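Local coordinates for SA2223 protein (Staphylococcus aureus, PDB 5KAW) that probably acts in multidrug recognition as a GyrI-like protein, binding bulky organic cations such as rhodamine 6G and tetraphenylphosphonium, at residues L11-I16 and I89-S94; A31-R36 and Y71-T76; E135-G140 and Y147-W152. All coordinates share one frame; numbering follows the deposited sequence.

Contact 1 (L11-I16 and I89-S94); sequences LTLVGI and ITLASS
L13 carries CG anti to its carbonyl carbon (chi1 -81°), while I89 across from it puts CG1 between the backbone N and the carbonyl carbon (chi1 63°). The torsion of I89 sets CG1 beside L13 CB, at 3.8 Å, and that of L13 directs its branches along the facing strand. Further out, L13 CD2 reaches 4.0 Å from I89 CD1. The same methyl, L13 CD2, also rests 3.9 Å from L91 CB. L13 therefore bridges I89 and L91, the two residues that flank T90 on the facing strand.

The backbones run antiparallel. L11 and L91 form one hydrogen-bonded pair, and L13 and I89 form the next. L13 N to I89 O is the straightest of the four bonds, at 2.9 Å and 177°. L91 N to L11 O is the shortest, at 2.8 Å. Between the two hydrogen-bonded pairs, T12 and T90 make a non-hydrogen-bonded pair with both side chains on the other face. T90 CA approaches L11 O at 3.3 Å in a CA-H...O contact.

The pair joins strand 4-20 to strand 87-102 in the barrel sheet. Past T12, strand 4-20 turns a corner at G15, and V14 and I16 bond to strand 69-76. L11 and L13 touch T76 of that strand, and I89 touches its M72. L13 also meets L60, and I89 meets I62, both on strand 57-63. L91 lies on Y96 of its own strand.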
loop_
_atom_site.group_PDB
_atom_site.type_symbol
_atom_site.label_atom_id
_atom_site.label_comp_id
_atom_site.label_asym_id
_atom_site.label_seq_id
_atom_site.Cartn_x
_atom_site.Cartn_y
_atom_site.Cartn_z
ATOM N N LEU A 11 -5.075 11.715 4.447
ATOM C CA LEU A 11 -3.666 12.039 4.314
ATOM C C LEU A 11 -3.328 12.494 2.908
ATOM O O LEU A 11 -4.024 12.156 1.946
ATOM C CB LEU A 11 -2.814 10.826 4.682
ATOM C CG LEU A 11 -2.940 10.372 6.134
ATOM C CD1 LEU A 11 -2.189 9.085 6.333
ATOM C CD2 LEU A 11 -2.429 11.438 7.091
ATOM N N THR A 12 -2.252 13.265 2.805
ATOM C CA THR A 12 -1.713 13.678 1.521
ATOM C C THR A 12 -0.504 12.809 1.197
ATOM O O THR A 12 0.448 12.722 1.980
ATOM C CB THR A 12 -1.324 15.158 1.528
ATOM O OG1 THR A 12 -2.490 15.941 1.807
ATOM C CG2 THR A 12 -0.760 15.577 0.183
ATOM N N LEU A 13 -0.568 12.157 0.042
ATOM C CA LEU A 13 0.500 11.277 -0.432
ATOM C C LEU A 13 1.179 11.886 -1.642
ATOM O O LEU A 13 0.513 12.341 -2.563
ATOM C CB LEU A 13 -0.055 9.895 -0.797
ATOM C CG LEU A 13 -0.311 8.883 0.323
ATOM C CD1 LEU A 13 -0.922 9.534 1.536
ATOM C CD2 LEU A 13 -1.213 7.777 -0.192
ATOM N N VAL A 14 2.508 11.866 -1.635
ATOM C CA VAL A 14 3.309 12.428 -2.710
ATOM C C VAL A 14 4.159 11.320 -3.298
ATOM O O VAL A 14 4.878 10.639 -2.564
ATOM C CB VAL A 14 4.228 13.565 -2.209
ATOM C CG1 VAL A 14 4.965 14.221 -3.379
ATOM C CG2 VAL A 14 3.434 14.590 -1.427
ATOM N N GLY A 15 4.087 11.128 -4.611
ATOM C CA GLY A 15 4.918 10.125 -5.253
ATOM C C GLY A 15 4.696 10.016 -6.743
ATOM O O GLY A 15 4.457 11.024 -7.411
ATOM N N ILE A 16 4.797 8.792 -7.265
ATOM C CA ILE A 16 4.576 8.539 -8.686
ATOM C C ILE A 16 3.631 7.366 -8.844
ATOM O O ILE A 16 3.849 6.302 -8.275
ATOM C CB ILE A 16 5.886 8.253 -9.437
ATOM C CG1 ILE A 16 6.821 9.461 -9.323
ATOM C CG2 ILE A 16 5.586 7.928 -10.909
ATOM C CD1 ILE A 16 8.154 9.294 -10.013
ATOM N N ILE A 89 -1.931 12.669 -4.235
ATOM C CA ILE A 89 -3.308 12.271 -4.007
ATOM C C ILE A 89 -3.705 12.468 -2.559
ATOM O O ILE A 89 -2.859 12.561 -1.672
ATOM C CB ILE A 89 -3.540 10.803 -4.387
ATOM C CG1 ILE A 89 -2.688 9.882 -3.507
ATOM C CG2 ILE A 89 -3.227 10.600 -5.859
ATOM C CD1 ILE A 89 -3.051 8.435 -3.631
ATOM N N THR A 90 -5.010 12.522 -2.339
ATOM C CA THR A 90 -5.559 12.434 -0.999
ATOM C C THR A 90 -5.989 10.987 -0.755
ATOM O O THR A 90 -6.707 10.392 -1.568
ATOM C CB THR A 90 -6.736 13.388 -0.817
ATOM O OG1 THR A 90 -6.294 14.737 -1.034
ATOM C CG2 THR A 90 -7.319 13.273 0.588
ATOM N N LEU A 91 -5.508 10.418 0.343
ATOM C CA LEU A 91 -5.927 9.089 0.763
ATOM C C LEU A 91 -7.037 9.276 1.783
ATOM O O LEU A 91 -6.787 9.696 2.916
ATOM C CB LEU A 91 -4.771 8.285 1.363
ATOM C CG LEU A 91 -5.145 6.847 1.736
ATOM C CD1 LEU A 91 -5.544 6.041 0.494
ATOM C CD2 LEU A 91 -4.026 6.157 2.488
ATOM N N ALA A 92 -8.259 8.975 1.370
ATOM C CA ALA A 92 -9.432 9.245 2.192
ATOM C C ALA A 92 -9.395 8.427 3.475
ATOM O O ALA A 92 -9.033 7.248 3.465
ATOM C CB ALA A 92 -10.694 8.951 1.412
ATOM N N SER A 93 -9.764 9.083 4.568
ATOM C CA SER A 93 -9.845 8.464 5.882
ATOM C C SER A 93 -10.543 7.114 5.827
ATOM O O SER A 93 -11.561 6.965 5.154
ATOM C CB SER A 93 -10.587 9.389 6.847
ATOM O OG SER A 93 -10.713 8.784 8.113
ATOM N N SER A 94 -9.988 6.133 6.533
ATOM C CA SER A 94 -10.545 4.785 6.533
ATOM C C SER A 94 -10.042 3.953 7.703
ATOM O O SER A 94 -8.985 4.225 8.272
ATOM C CB SER A 94 -10.205 4.063 5.225
ATOM O OG SER A 94 -10.838 2.795 5.162
#

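Contact 2 (A31-R36 and Y71-T76); sequences AGFWQR and YMIAVT. With RHQ (rhodamine 6g), chain B.
I73 of strand 69-76 pushes its CD1 methyl between the rings of F33 and W34 on helix 26-39. The methyl lies over a face of each ring in a CH-pi contact. It is 3.8 Å from the centroid of the W34 five-membered ring and 4.0 Å from that of F33. F33 has CG anti to the backbone N (chi1 -174°), which sets its ring against Y71 and I73. There F33 CD2 meets Y71 CD2 at 4.0 Å, at the edge of the Y71 ring.

The polar point of this packed part is at the indole edge. W34 NE1 donates to Y71 OH at 3.0 Å, with an N-H...O angle of 148°. The hydroxyl oxygen sits 12° out of the indole plane. Y71 OH is also bonded to E135.

The packing is one-sided. F33, W34, Y71 and I73 are all buried. Q35 points away from the strand. Q35 and R36 are exposed and do not touch it, and R36 makes a salt bridge with E18.

The indole face turned from I73 meets rhodamine 6G. Its bridging oxygen O1 is 3.4 Å from W34 NE1, and A31 CB lies 3.7 Å from the dye carbon C20. W34 is thus a wall of the rhodamine pocket, with an aliphatic methyl behind it. The bond to Y71 holds the indole edge and probably limits its rotation. An aromatic, largely apolar surface suits a flat cationic dye, and the carboxylate of E135 beyond Y71 probably adds a favourable charge.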
loop_
_atom_site.group_PDB
_atom_site.type_symbol
_atom_site.label_atom_id
_atom_site.label_comp_id
_atom_site.label_asym_id
_atom_site.label_seq_id
_atom_site.Cartn_x
_atom_site.Cartn_y
_atom_site.Cartn_z
ATOM N N ALA A 31 7.778 -4.566 -10.113
ATOM C CA ALA A 31 9.204 -4.755 -9.863
ATOM C C ALA A 31 10.037 -3.733 -10.631
ATOM O O ALA A 31 10.934 -3.098 -10.075
ATOM C CB ALA A 31 9.638 -6.167 -10.255
ATOM N N GLY A 32 9.753 -3.592 -11.921
ATOM C CA GLY A 32 10.521 -2.698 -12.771
ATOM C C GLY A 32 10.313 -1.251 -12.349
ATOM O O GLY A 32 11.220 -0.415 -12.441
ATOM N N PHE A 33 9.107 -0.963 -11.873
ATOM C CA PHE A 33 8.753 0.377 -11.406
ATOM C C PHE A 33 9.552 0.740 -10.152
ATOM O O PHE A 33 10.134 1.823 -10.074
ATOM C CB PHE A 33 7.243 0.455 -11.132
ATOM C CG PHE A 33 6.750 1.832 -10.778
ATOM C CD1 PHE A 33 7.381 2.966 -11.262
ATOM C CD2 PHE A 33 5.654 1.990 -9.938
ATOM C CE1 PHE A 33 6.920 4.223 -10.932
ATOM C CE2 PHE A 33 5.194 3.240 -9.603
ATOM C CZ PHE A 33 5.831 4.364 -10.104
ATOM N N TRP A 34 9.594 -0.168 -9.176
ATOM C CA TRP A 34 10.436 0.028 -8.001
ATOM C C TRP A 34 11.885 0.244 -8.421
ATOM O O TRP A 34 12.560 1.158 -7.934
ATOM C CB TRP A 34 10.356 -1.169 -7.045
ATOM C CG TRP A 34 9.205 -1.123 -6.082
ATOM C CD1 TRP A 34 8.045 -1.842 -6.156
ATOM C CD2 TRP A 34 9.105 -0.321 -4.896
ATOM N NE1 TRP A 34 7.228 -1.537 -5.089
ATOM C CE2 TRP A 34 7.853 -0.601 -4.306
ATOM C CE3 TRP A 34 9.952 0.608 -4.277
ATOM C CZ2 TRP A 34 7.427 0.015 -3.126
ATOM C CZ3 TRP A 34 9.529 1.218 -3.111
ATOM C CH2 TRP A 34 8.276 0.922 -2.547
ATOM N N GLN A 35 12.370 -0.609 -9.314
ATOM C CA GLN A 35 13.766 -0.541 -9.723
ATOM C C GLN A 35 14.061 0.815 -10.361
ATOM O O GLN A 35 15.095 1.424 -10.094
ATOM C CB GLN A 35 14.099 -1.683 -10.680
ATOM C CG GLN A 35 15.580 -1.813 -11.008
ATOM C CD GLN A 35 16.001 -0.965 -12.194
ATOM O OE1 GLN A 35 15.236 -0.770 -13.140
ATOM N NE2 GLN A 35 17.229 -0.463 -12.152
ATOM N N ARG A 36 13.136 1.298 -11.187
ATOM C CA ARG A 36 13.324 2.579 -11.863
ATOM C C ARG A 36 13.281 3.744 -10.872
ATOM O O ARG A 36 14.082 4.673 -10.975
ATOM C CB ARG A 36 12.274 2.752 -12.962
ATOM C CG ARG A 36 12.673 2.071 -14.277
ATOM C CD ARG A 36 11.670 2.307 -15.395
ATOM N NE ARG A 36 10.412 1.572 -15.224
ATOM C CZ ARG A 36 9.242 2.118 -14.892
ATOM N NH1 ARG A 36 9.135 3.419 -14.664
ATOM N NH2 ARG A 36 8.160 1.356 -14.787
ATOM N N TYR A 71 -0.427 1.488 -9.607
ATOM C CA TYR A 71 0.426 1.295 -8.458
ATOM C C TYR A 71 1.131 2.607 -8.221
ATOM O O TYR A 71 1.668 3.207 -9.160
ATOM C CB TYR A 71 1.411 0.165 -8.697
ATOM C CG TYR A 71 2.187 -0.301 -7.477
ATOM C CD1 TYR A 71 1.693 -1.309 -6.660
ATOM C CD2 TYR A 71 3.437 0.227 -7.177
ATOM C CE1 TYR A 71 2.410 -1.761 -5.559
ATOM C CE2 TYR A 71 4.161 -0.221 -6.074
ATOM C CZ TYR A 71 3.638 -1.218 -5.272
ATOM O OH TYR A 71 4.358 -1.677 -4.187
ATOM N N MET A 72 1.090 3.076 -6.980
ATOM C CA MET A 72 1.736 4.327 -6.618
ATOM C C MET A 72 2.759 4.127 -5.514
ATOM O O MET A 72 2.451 3.595 -4.442
ATOM C CB MET A 72 0.709 5.365 -6.187
ATOM C CG MET A 72 1.282 6.766 -6.010
ATOM S SD MET A 72 0.032 7.970 -5.475
ATOM C CE MET A 72 1.006 9.456 -5.294
ATOM N N ILE A 73 3.990 4.545 -5.806
ATOM C CA ILE A 73 5.060 4.587 -4.810
ATOM C C ILE A 73 5.054 5.988 -4.228
ATOM O O ILE A 73 5.213 6.966 -4.959
ATOM C CB ILE A 73 6.439 4.246 -5.422
ATOM C CG1 ILE A 73 6.465 2.773 -5.870
ATOM C CG2 ILE A 73 7.574 4.509 -4.404
ATOM C CD1 ILE A 73 7.668 2.410 -6.739
ATOM N N ALA A 74 4.849 6.092 -2.921
ATOM C CA ALA A 74 4.585 7.386 -2.327
ATOM C C ALA A 74 4.962 7.444 -0.855
ATOM O O ALA A 74 5.170 6.410 -0.207
ATOM C CB ALA A 74 3.116 7.724 -2.512
ATOM N N VAL A 75 5.055 8.667 -0.344
ATOM C CA VAL A 75 5.201 8.916 1.083
ATOM C C VAL A 75 4.139 9.912 1.516
ATOM O O VAL A 75 3.628 10.685 0.704
ATOM C CB VAL A 75 6.609 9.470 1.448
ATOM C CG1 VAL A 75 7.691 8.478 1.064
ATOM C CG2 VAL A 75 6.859 10.821 0.791
ATOM N N THR A 76 3.810 9.887 2.800
ATOM C CA THR A 76 2.938 10.889 3.374
ATOM C C THR A 76 3.737 12.181 3.470
ATOM O O THR A 76 4.839 12.194 4.015
ATOM C CB THR A 76 2.409 10.474 4.763
ATOM O OG1 THR A 76 3.502 10.122 5.618
ATOM C CG2 THR A 76 1.468 9.282 4.648
HETATM C C1 RHQ B . 10.324 -3.257 -2.848
HETATM C C2 RHQ B . 11.337 -3.735 -3.662
HETATM C C3 RHQ B . 12.691 -3.279 -3.418
HETATM C C4 RHQ B . 12.951 -2.390 -2.388
HETATM C C5 RHQ B . 11.918 -1.905 -1.553
HETATM C C6 RHQ B . 10.599 -2.337 -1.784
HETATM O O1 RHQ B . 8.987 -3.687 -3.068
HETATM C C7 RHQ B . 8.685 -4.590 -4.098
HETATM C C8 RHQ B . 9.684 -5.076 -4.926
HETATM C C9 RHQ B . 11.034 -4.644 -4.722
HETATM C C10 RHQ B . 7.318 -4.993 -4.279
HETATM C C11 RHQ B . 6.992 -5.862 -5.261
HETATM C C12 RHQ B . 8.015 -6.372 -6.117
HETATM C C13 RHQ B . 9.342 -5.978 -5.945
HETATM N N1 RHQ B . 5.664 -6.298 -5.494
HETATM C C14 RHQ B . 11.947 -4.885 -5.708
HETATM C C15 RHQ B . 11.773 -4.375 -7.029
HETATM C C16 RHQ B . 12.716 -4.636 -8.002
HETATM C C17 RHQ B . 13.872 -5.408 -7.690
HETATM C C18 RHQ B . 14.058 -5.910 -6.396
HETATM C C19 RHQ B . 13.077 -5.644 -5.404
HETATM C C20 RHQ B . 7.779 -7.352 -7.263
HETATM C C21 RHQ B . 14.432 -2.218 -2.512
HETATM C C22 RHQ B . 4.643 -6.096 -4.497
HETATM C C23 RHQ B . 4.909 -6.966 -3.233
HETATM N N2 RHQ B . 12.216 -1.064 -0.595
HETATM C C24 RHQ B . 11.263 -0.635 0.354
HETATM C C25 RHQ B . 11.942 0.334 1.358
HETATM C C26 RHQ B . 13.500 -6.284 -4.064
HETATM O O27 RHQ B . 12.595 -6.673 -3.266
HETATM O O2 RHQ B . 14.892 -6.391 -3.732
HETATM C C28 RHQ B . 15.190 -6.945 -2.463
HETATM C C29 RHQ B . 14.900 -5.926 -1.358
#

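Contact 3 (E135-G140 and Y147-W152); sequences ELYQDG and YITEIW. With RHQ (rhodamine 6g), chain B; GOL (glycerol), chain I.
The beta hairpin of strands 133-137 and 148-155 brings Y137 against T149 and Y147 beside the rhodamine 6G pocket. T149 CG2 lies over one face of the Y137 ring in a CH-pi contact, 3.9 Å from the centroid. The opposite face carries the dye, whose carbon C6 stands 4.1 Å above the ring plane. Y137 is thus held between the hairpin's own methyl and the bound dye. Its hydroxyl OH donates to E135 OE1 at 2.6 Å, on the anti side of the carboxylate and 27° out of its plane. E135 is bent at chi2, and its carboxylate lies by the dye's ethylamino group, with OE1 3.4 Å from carbon C22. Y71 holds the same oxygen, so two tyrosines grip it.

The strands are antiparallel neighbours in a six-stranded barrel sheet, with L136 and E150 as a hydrogen-bonded pair. L136 N donates to E150 O at 2.8 Å, and E150 N donates back to L136 O. On the face away from the dye the L136 and E150 side chains lie side by side. E150 is extended beyond CG, and its OE1 accepts the indole N-H of W152, NE1, at 3.0 Å and 141°. L136 CD2 packs beside both groups. F134 stacks on W152.

Towards the turn, Y147 has CG anti to the backbone N (chi1 -176°), and its ring reaches across to the other strand. Y147 OH donates to Q138 O at 2.8 Å, with that oxygen in the plane of the ring. A water accepts from Q138 N and also lies within bonding distance of L136 O and I148 O. A glycerol, probably from the crystallisation liquor, bonds I148 N.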
loop_
_atom_site.group_PDB
_atom_site.type_symbol
_atom_site.label_atom_id
_atom_site.label_comp_id
_atom_site.label_asym_id
_atom_site.label_seq_id
_atom_site.Cartn_x
_atom_site.Cartn_y
_atom_site.Cartn_z
ATOM N N GLU A 135 1.003 -1.614 0.622
ATOM C CA GLU A 135 2.163 -2.120 1.337
ATOM C C GLU A 135 2.837 -0.946 2.020
ATOM O O GLU A 135 2.941 0.141 1.443
ATOM C CB GLU A 135 3.139 -2.819 0.372
ATOM C CG GLU A 135 2.514 -3.919 -0.480
ATOM C CD GLU A 135 2.978 -3.872 -1.938
ATOM O OE1 GLU A 135 4.175 -3.633 -2.181
ATOM O OE2 GLU A 135 2.144 -4.084 -2.837
ATOM N N LEU A 136 3.298 -1.157 3.245
ATOM C CA LEU A 136 4.047 -0.132 3.965
ATOM C C LEU A 136 5.412 -0.691 4.348
ATOM O O LEU A 136 5.493 -1.661 5.097
ATOM C CB LEU A 136 3.292 0.338 5.209
ATOM C CG LEU A 136 3.982 1.455 5.995
ATOM C CD1 LEU A 136 4.086 2.715 5.150
ATOM C CD2 LEU A 136 3.233 1.741 7.275
ATOM N N TYR A 137 6.462 -0.061 3.821
ATOM C CA TYR A 137 7.854 -0.465 4.037
ATOM C C TYR A 137 8.555 0.522 4.961
ATOM O O TYR A 137 8.990 1.593 4.527
ATOM C CB TYR A 137 8.611 -0.550 2.701
ATOM C CG TYR A 137 8.010 -1.548 1.734
ATOM C CD1 TYR A 137 8.379 -2.883 1.777
ATOM C CD2 TYR A 137 7.067 -1.156 0.791
ATOM C CE1 TYR A 137 7.834 -3.801 0.915
ATOM C CE2 TYR A 137 6.513 -2.071 -0.088
ATOM C CZ TYR A 137 6.898 -3.399 -0.015
ATOM O OH TYR A 137 6.365 -4.343 -0.869
ATOM N N GLN A 138 8.657 0.165 6.236
ATOM C CA GLN A 138 9.298 1.033 7.215
ATOM C C GLN A 138 10.816 0.819 7.152
ATOM O O GLN A 138 11.301 0.006 6.366
ATOM C CB GLN A 138 8.728 0.764 8.617
ATOM C CG GLN A 138 7.178 0.779 8.645
ATOM C CD GLN A 138 6.573 0.421 9.995
ATOM O OE1 GLN A 138 6.063 -0.685 10.186
ATOM N NE2 GLN A 138 6.602 1.365 10.928
ATOM N N ASP A 139 11.568 1.576 7.946
ATOM C CA ASP A 139 13.024 1.448 7.957
ATOM C C ASP A 139 13.456 0.038 8.325
ATOM O O ASP A 139 12.848 -0.610 9.186
ATOM C CB ASP A 139 13.654 2.434 8.946
ATOM C CG ASP A 139 13.658 3.857 8.439
ATOM O OD1 ASP A 139 13.565 4.061 7.209
ATOM O OD2 ASP A 139 13.765 4.774 9.279
ATOM N N GLY A 140 14.513 -0.428 7.671
ATOM C CA GLY A 140 15.100 -1.712 7.995
ATOM C C GLY A 140 15.745 -2.335 6.783
ATOM O O GLY A 140 15.711 -1.774 5.691
ATOM N N TYR A 147 12.653 -8.900 8.479
ATOM C CA TYR A 147 12.005 -7.669 8.032
ATOM C C TYR A 147 10.492 -7.814 7.940
ATOM O O TYR A 147 9.987 -8.833 7.472
ATOM C CB TYR A 147 12.543 -7.225 6.678
ATOM C CG TYR A 147 11.958 -5.902 6.247
ATOM C CD1 TYR A 147 12.469 -4.704 6.733
ATOM C CD2 TYR A 147 10.884 -5.849 5.374
ATOM C CE1 TYR A 147 11.933 -3.487 6.350
ATOM C CE2 TYR A 147 10.337 -4.638 4.982
ATOM C CZ TYR A 147 10.866 -3.458 5.475
ATOM O OH TYR A 147 10.324 -2.247 5.095
ATOM N N ILE A 148 9.778 -6.780 8.379
ATOM C CA ILE A 148 8.317 -6.788 8.374
ATOM C C ILE A 148 7.760 -5.723 7.445
ATOM O O ILE A 148 8.014 -4.524 7.611
ATOM C CB ILE A 148 7.752 -6.571 9.790
ATOM C CG1 ILE A 148 8.109 -7.773 10.674
ATOM C CG2 ILE A 148 6.237 -6.371 9.750
ATOM C CD1 ILE A 148 7.865 -7.558 12.145
ATOM N N THR A 149 7.003 -6.187 6.457
ATOM C CA THR A 149 6.213 -5.321 5.596
ATOM C C THR A 149 4.784 -5.344 6.128
ATOM O O THR A 149 4.272 -6.418 6.444
ATOM C CB THR A 149 6.228 -5.798 4.137
ATOM O OG1 THR A 149 7.580 -5.980 3.699
ATOM C CG2 THR A 149 5.513 -4.798 3.233
ATOM N N GLU A 150 4.144 -4.182 6.243
ATOM C CA GLU A 150 2.724 -4.148 6.592
ATOM C C GLU A 150 1.853 -4.077 5.336
ATOM O O GLU A 150 2.209 -3.437 4.346
ATOM C CB GLU A 150 2.424 -2.979 7.527
ATOM C CG GLU A 150 3.128 -3.125 8.852
ATOM C CD GLU A 150 2.751 -2.054 9.852
ATOM O OE1 GLU A 150 2.093 -1.071 9.464
ATOM O OE2 GLU A 150 3.122 -2.198 11.030
ATOM N N ILE A 151 0.724 -4.773 5.387
ATOM C CA ILE A 151 -0.267 -4.768 4.315
ATOM C C ILE A 151 -1.554 -4.210 4.899
ATOM O O ILE A 151 -2.115 -4.783 5.835
ATOM C CB ILE A 151 -0.510 -6.179 3.735
ATOM C CG1 ILE A 151 0.784 -6.725 3.118
ATOM C CG2 ILE A 151 -1.628 -6.145 2.688
ATOM C CD1 ILE A 151 0.739 -8.202 2.785
ATOM N N TRP A 152 -2.001 -3.090 4.338
ATOM C CA TRP A 152 -3.133 -2.328 4.860
ATOM C C TRP A 152 -4.330 -2.473 3.932
ATOM O O TRP A 152 -4.290 -2.008 2.784
ATOM C CB TRP A 152 -2.773 -0.845 5.007
ATOM C CG TRP A 152 -1.813 -0.534 6.103
ATOM C CD1 TRP A 152 -0.521 -0.977 6.223
ATOM C CD2 TRP A 152 -2.052 0.316 7.231
ATOM N NE1 TRP A 152 0.048 -0.462 7.363
ATOM C CE2 TRP A 152 -0.872 0.330 8.003
ATOM C CE3 TRP A 152 -3.152 1.064 7.669
ATOM C CZ2 TRP A 152 -0.760 1.064 9.183
ATOM C CZ3 TRP A 152 -3.039 1.787 8.847
ATOM C CH2 TRP A 152 -1.852 1.782 9.588
HETATM C C1 RHQ B . 10.324 -3.257 -2.848
HETATM C C2 RHQ B . 11.337 -3.735 -3.662
HETATM C C3 RHQ B . 12.691 -3.279 -3.418
HETATM C C4 RHQ B . 12.951 -2.390 -2.388
HETATM C C5 RHQ B . 11.918 -1.905 -1.553
HETATM C C6 RHQ B . 10.599 -2.337 -1.784
HETATM O O1 RHQ B . 8.987 -3.687 -3.068
HETATM C C7 RHQ B . 8.685 -4.590 -4.098
HETATM C C8 RHQ B . 9.684 -5.076 -4.926
HETATM C C9 RHQ B . 11.034 -4.644 -4.722
HETATM C C10 RHQ B . 7.318 -4.993 -4.279
HETATM C C11 RHQ B . 6.992 -5.862 -5.261
HETATM C C12 RHQ B . 8.015 -6.372 -6.117
HETATM C C13 RHQ B . 9.342 -5.978 -5.945
HETATM N N1 RHQ B . 5.664 -6.298 -5.494
HETATM C C14 RHQ B . 11.947 -4.885 -5.708
HETATM C C15 RHQ B . 11.773 -4.375 -7.029
HETATM C C16 RHQ B . 12.716 -4.636 -8.002
HETATM C C17 RHQ B . 13.872 -5.408 -7.690
HETATM C C18 RHQ B . 14.058 -5.910 -6.396
HETATM C C19 RHQ B . 13.077 -5.644 -5.404
HETATM C C20 RHQ B . 7.779 -7.352 -7.263
HETATM C C21 RHQ B . 14.432 -2.218 -2.512
HETATM C C22 RHQ B . 4.643 -6.096 -4.497
HETATM C C23 RHQ B . 4.909 -6.966 -3.233
HETATM N N2 RHQ B . 12.216 -1.064 -0.595
HETATM C C24 RHQ B . 11.263 -0.635 0.354
HETATM C C25 RHQ B . 11.942 0.334 1.358
HETATM C C26 RHQ B . 13.500 -6.284 -4.064
HETATM O O27 RHQ B . 12.595 -6.673 -3.266
HETATM O O2 RHQ B . 14.892 -6.391 -3.732
HETATM C C28 RHQ B . 15.190 -6.945 -2.463
HETATM C C29 RHQ B . 14.900 -5.926 -1.358
HETATM C C1 GOL I . 10.791 -3.283 9.489
HETATM O O1 GOL I . 9.766 -2.362 9.771
HETATM C C2 GOL I . 11.235 -3.965 10.772
HETATM O O2 GOL I . 11.457 -5.329 10.510
HETATM C C3 GOL I . 12.503 -3.310 11.308
HETATM O O3 GOL I . 13.591 -3.534 10.436
HETATM O O HOH W 1 7.130 -2.146 7.235
#

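All three contacts reach one antiparallel barrel sheet. Along the chain, contact 2 falls between the two segments of contact 1, and contact 3 comes after both. The centres of contacts 1 and 2 are about 14 Å apart. They touch where strand 4-20 pairs with strand 69-76, through V14 with V75 and I16 with I73. The centres of contacts 2 and 3 are also about 14 Å apart. They meet through Y71 with E135 and W34 with Y137, and both line the rhodamine 6G pocket. Contacts 1 and 3 do not touch, with centres about 17 Å apart, but strands 87-102 and 148-155 are neighbours. Contact 1 thus joins strands away from the dye, while contacts 2 and 3 supply part of its site.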